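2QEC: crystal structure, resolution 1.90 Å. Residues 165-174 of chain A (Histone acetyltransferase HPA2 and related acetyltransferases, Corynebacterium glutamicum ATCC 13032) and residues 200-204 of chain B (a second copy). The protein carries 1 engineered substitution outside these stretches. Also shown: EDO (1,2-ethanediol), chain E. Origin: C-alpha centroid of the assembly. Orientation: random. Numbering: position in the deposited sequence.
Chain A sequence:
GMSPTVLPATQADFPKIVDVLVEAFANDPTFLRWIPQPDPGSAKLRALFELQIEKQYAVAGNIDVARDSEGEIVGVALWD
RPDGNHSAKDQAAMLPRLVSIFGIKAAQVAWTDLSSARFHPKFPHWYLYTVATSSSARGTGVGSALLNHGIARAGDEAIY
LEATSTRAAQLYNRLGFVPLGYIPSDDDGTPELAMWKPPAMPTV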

# COMPACT_ATOMS: atom_id res chain seq x y z
N SER A 165 0.18 -2.24 18.23
CA SER A 165 0.11 -1.03 19.08
C SER A 165 0.75 0.18 18.38
O SER A 165 1.51 0.03 17.41
N THR A 166 0.42 1.38 18.86
CA THR A 166 1.05 2.61 18.37
C THR A 166 2.54 2.57 18.69
O THR A 166 3.38 2.97 17.88
N ARG A 167 2.88 2.03 19.86
CA ARG A 167 4.27 1.89 20.22
C ARG A 167 5.04 1.09 19.18
O ARG A 167 6.11 1.53 18.72
N ALA A 168 4.52 -0.08 18.83
CA ALA A 168 5.17 -0.93 17.82
C ALA A 168 5.23 -0.22 16.45
O ALA A 168 6.26 -0.24 15.77
N ALA A 169 4.12 0.41 16.08
CA ALA A 169 4.03 1.19 14.86
C ALA A 169 5.15 2.23 14.76
O ALA A 169 5.70 2.47 13.69
N GLN A 170 5.46 2.87 15.89
CA GLN A 170 6.51 3.91 15.95
C GLN A 170 7.92 3.30 15.78
O GLN A 170 8.79 3.91 15.13
N LEU A 171 8.11 2.11 16.31
CA LEU A 171 9.36 1.36 16.14
C LEU A 171 9.56 1.01 14.67
O LEU A 171 10.64 1.24 14.11
N TYR A 172 8.51 0.49 14.05
CA TYR A 172 8.55 0.14 12.63
C TYR A 172 8.69 1.35 11.71
O TYR A 172 9.43 1.28 10.74
N ASN A 173 8.00 2.44 12.01
CA ASN A 173 8.20 3.71 11.31
C ASN A 173 9.65 4.20 11.34
O ASN A 173 10.15 4.71 10.35
N ARG A 174 10.33 4.05 12.46
CA ARG A 174 11.75 4.43 12.54
C ARG A 174 12.66 3.51 11.69
O ARG A 174 13.76 3.91 11.29
N ALA B 200 -0.90 10.50 8.12
CA ALA B 200 -0.14 10.83 9.29
C ALA B 200 -0.11 9.66 10.24
O ALA B 200 -1.07 8.92 10.35
N MSE B 201 1.04 9.48 10.89
CA MSE B 201 1.20 8.48 11.93
C MSE B 201 0.30 8.86 13.10
O MSE B 201 -0.01 10.03 13.25
N PRO B 202 -0.13 7.87 13.91
CA PRO B 202 -0.94 8.20 15.06
C PRO B 202 -0.13 8.98 16.10
O PRO B 202 1.00 8.60 16.40
N THR B 203 -0.73 10.05 16.62
CA THR B 203 -0.06 11.05 17.49
C THR B 203 0.52 10.42 18.75
O THR B 203 1.64 10.74 19.16
N VAL B 204 -0.26 9.53 19.36
CA VAL B 204 0.16 8.90 20.59
C VAL B 204 -0.57 7.57 20.68
O VAL B 204 -1.26 7.23 19.71
OXT VAL B 204 -0.50 6.82 21.69

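The C-terminal tail of chain B, without regular secondary structure, lies against one side of a helix in chain A, and the two stretches bury 311 Å² between them with no hydrogen bond across. Ala200(B) is out of reach of the helix. Its carbonyl instead accepts a very short hydrogen bond, 2.4 Å from O1 of 1,2-ethanediol to Ala200(B) O; the diol, probably from the crystallisation liquor, also lies near the next two residues of the tail, with O1 3.3 Å from both Met201(B) CA and Pro202(B) CD. Met201(B), a selenomethionine, gives the largest covered area of either stretch. Its CA-to-CB bond points toward the helix, and three successive m torsions (-79°, -79°, -67°) curl the chain so that its terminal methyl CE meets three residues. Met201(B) CE lies 3.5 Å from Ala169(A) O and 4.2 Å from Ala169(A) CB, an apolar contact between the two side chains. Met201(B) CE is also 3.9 Å from Gln170(A) CA, 4.0 Å from Gln170(A) CG and 3.6 Å from Asn173(A) CB. Ala169(A) O is already engaged within the helix, accepting from Asn173(A) N at 2.8 Å, so the methyl packs over a satisfied carbonyl. Asn173(A), chi1 t, points toward the tail; its ND2 finds a hydrogen-bond partner elsewhere in the structure.

Pro202(B), its ring puckered C-gamma endo, also points toward the helix and sets CG 3.8 Å from Thr166(A) OG1. Thr166(A), chi1 m, is the first residue of the helix and directs its side chain toward the tail. Thr203(B), chi1 m, turns its side chain away; what it offers the helix is backbone. Gln170(A), with chi1 m and chi2 t, leaves its helix sideways, but its extended chain carries the amide nearer: NE2 stands 4.0 Å from Pro202(B) O and 4.3 Å from Thr203(B) O, too far for hydrogen bonds. Val204(B), chi1 p, likewise points away, leaving its terminal carboxylate to make the contact, with O 3.4 Å from Thr166(A) CG2.

The helix start is secured independently of the tail: Ser165(A), chi1 p, caps it by accepting from Ala168(A) N at OG, 3.1 Å away with an N-H...O angle of 164°. Arg167(A) and Leu171(A) point away from chain B, and Tyr172(A), leaving sideways, carries its ring farther off. The contact therefore rests on close packing, around the selenomethionine methyl at one place and around Thr166(A) at another, with polar groups near one another but unpaired across it.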

# COMPACT_ATOMS: atom_id res chain seq x y z
CB SER A 165 0.78 -1.27 20.43
OG SER A 165 2.16 -1.53 20.28
CB THR A 166 0.37 3.87 18.93
OG1 THR A 166 -0.92 4.01 18.32
CG2 THR A 166 1.18 5.16 18.62
CB ARG A 167 4.39 1.20 21.58
CG ARG A 167 5.80 1.17 22.10
CD ARG A 167 5.89 0.53 23.48
NE ARG A 167 5.06 -0.67 23.64
CZ ARG A 167 5.25 -1.82 22.99
NH1 ARG A 167 6.23 -1.97 22.09
NH2 ARG A 167 4.43 -2.84 23.23
CB ALA A 168 4.46 -2.28 17.71
CB ALA A 169 2.67 1.86 14.78
CB GLN A 170 6.40 4.72 17.27
CG GLN A 170 5.22 5.62 17.26
CD GLN A 170 5.00 6.36 18.57
OE1 GLN A 170 5.47 5.96 19.63
NE2 GLN A 170 4.25 7.45 18.48
CB LEU A 171 9.34 0.08 17.00
CG LEU A 171 10.44 -0.98 16.83
CD1 LEU A 171 11.85 -0.36 16.67
CD2 LEU A 171 10.44 -1.95 18.02
CB TYR A 172 7.32 -0.70 12.25
CG TYR A 172 7.22 -2.01 13.00
CD1 TYR A 172 8.31 -2.84 13.10
CD2 TYR A 172 6.01 -2.42 13.59
CE1 TYR A 172 8.22 -4.04 13.78
CE2 TYR A 172 5.93 -3.64 14.30
CZ TYR A 172 7.04 -4.44 14.38
OH TYR A 172 7.00 -5.68 15.03
CB ASN A 173 7.25 4.77 11.87
CG ASN A 173 7.21 6.05 11.05
OD1 ASN A 173 7.37 7.12 11.61
ND2 ASN A 173 6.91 5.96 9.76
CB ARG A 174 12.21 4.47 14.00
CG ARG A 174 11.67 5.72 14.75
CD ARG A 174 12.34 5.91 16.09
NE ARG A 174 12.13 4.76 16.97
CZ ARG A 174 11.06 4.57 17.75
NH1 ARG A 174 10.06 5.46 17.79
NH2 ARG A 174 10.99 3.47 18.51
CB ALA B 200 -0.77 12.05 9.97
CB MSE B 201 2.66 8.41 12.35
CG MSE B 201 3.55 7.60 11.37
SE MSE B 201 3.33 5.80 11.67
CE MSE B 201 4.09 5.58 13.41
CB PRO B 202 -1.37 6.84 15.60
CG PRO B 202 -0.36 5.87 15.08
CD PRO B 202 0.06 6.42 13.76
CB THR B 203 -1.05 12.16 17.96
OG1 THR B 203 -1.56 12.89 16.82
CG2 THR B 203 -0.37 13.14 18.94
CB VAL B 204 -0.14 9.82 21.83
CG1 VAL B 204 -1.54 10.46 21.73
CG2 VAL B 204 0.05 9.06 23.14
C1 EDO E . -2.37 5.78 10.58
O1 EDO E . -1.16 6.53 10.72
C2 EDO E . -3.47 6.79 10.37
O2 EDO E . -4.61 6.10 9.89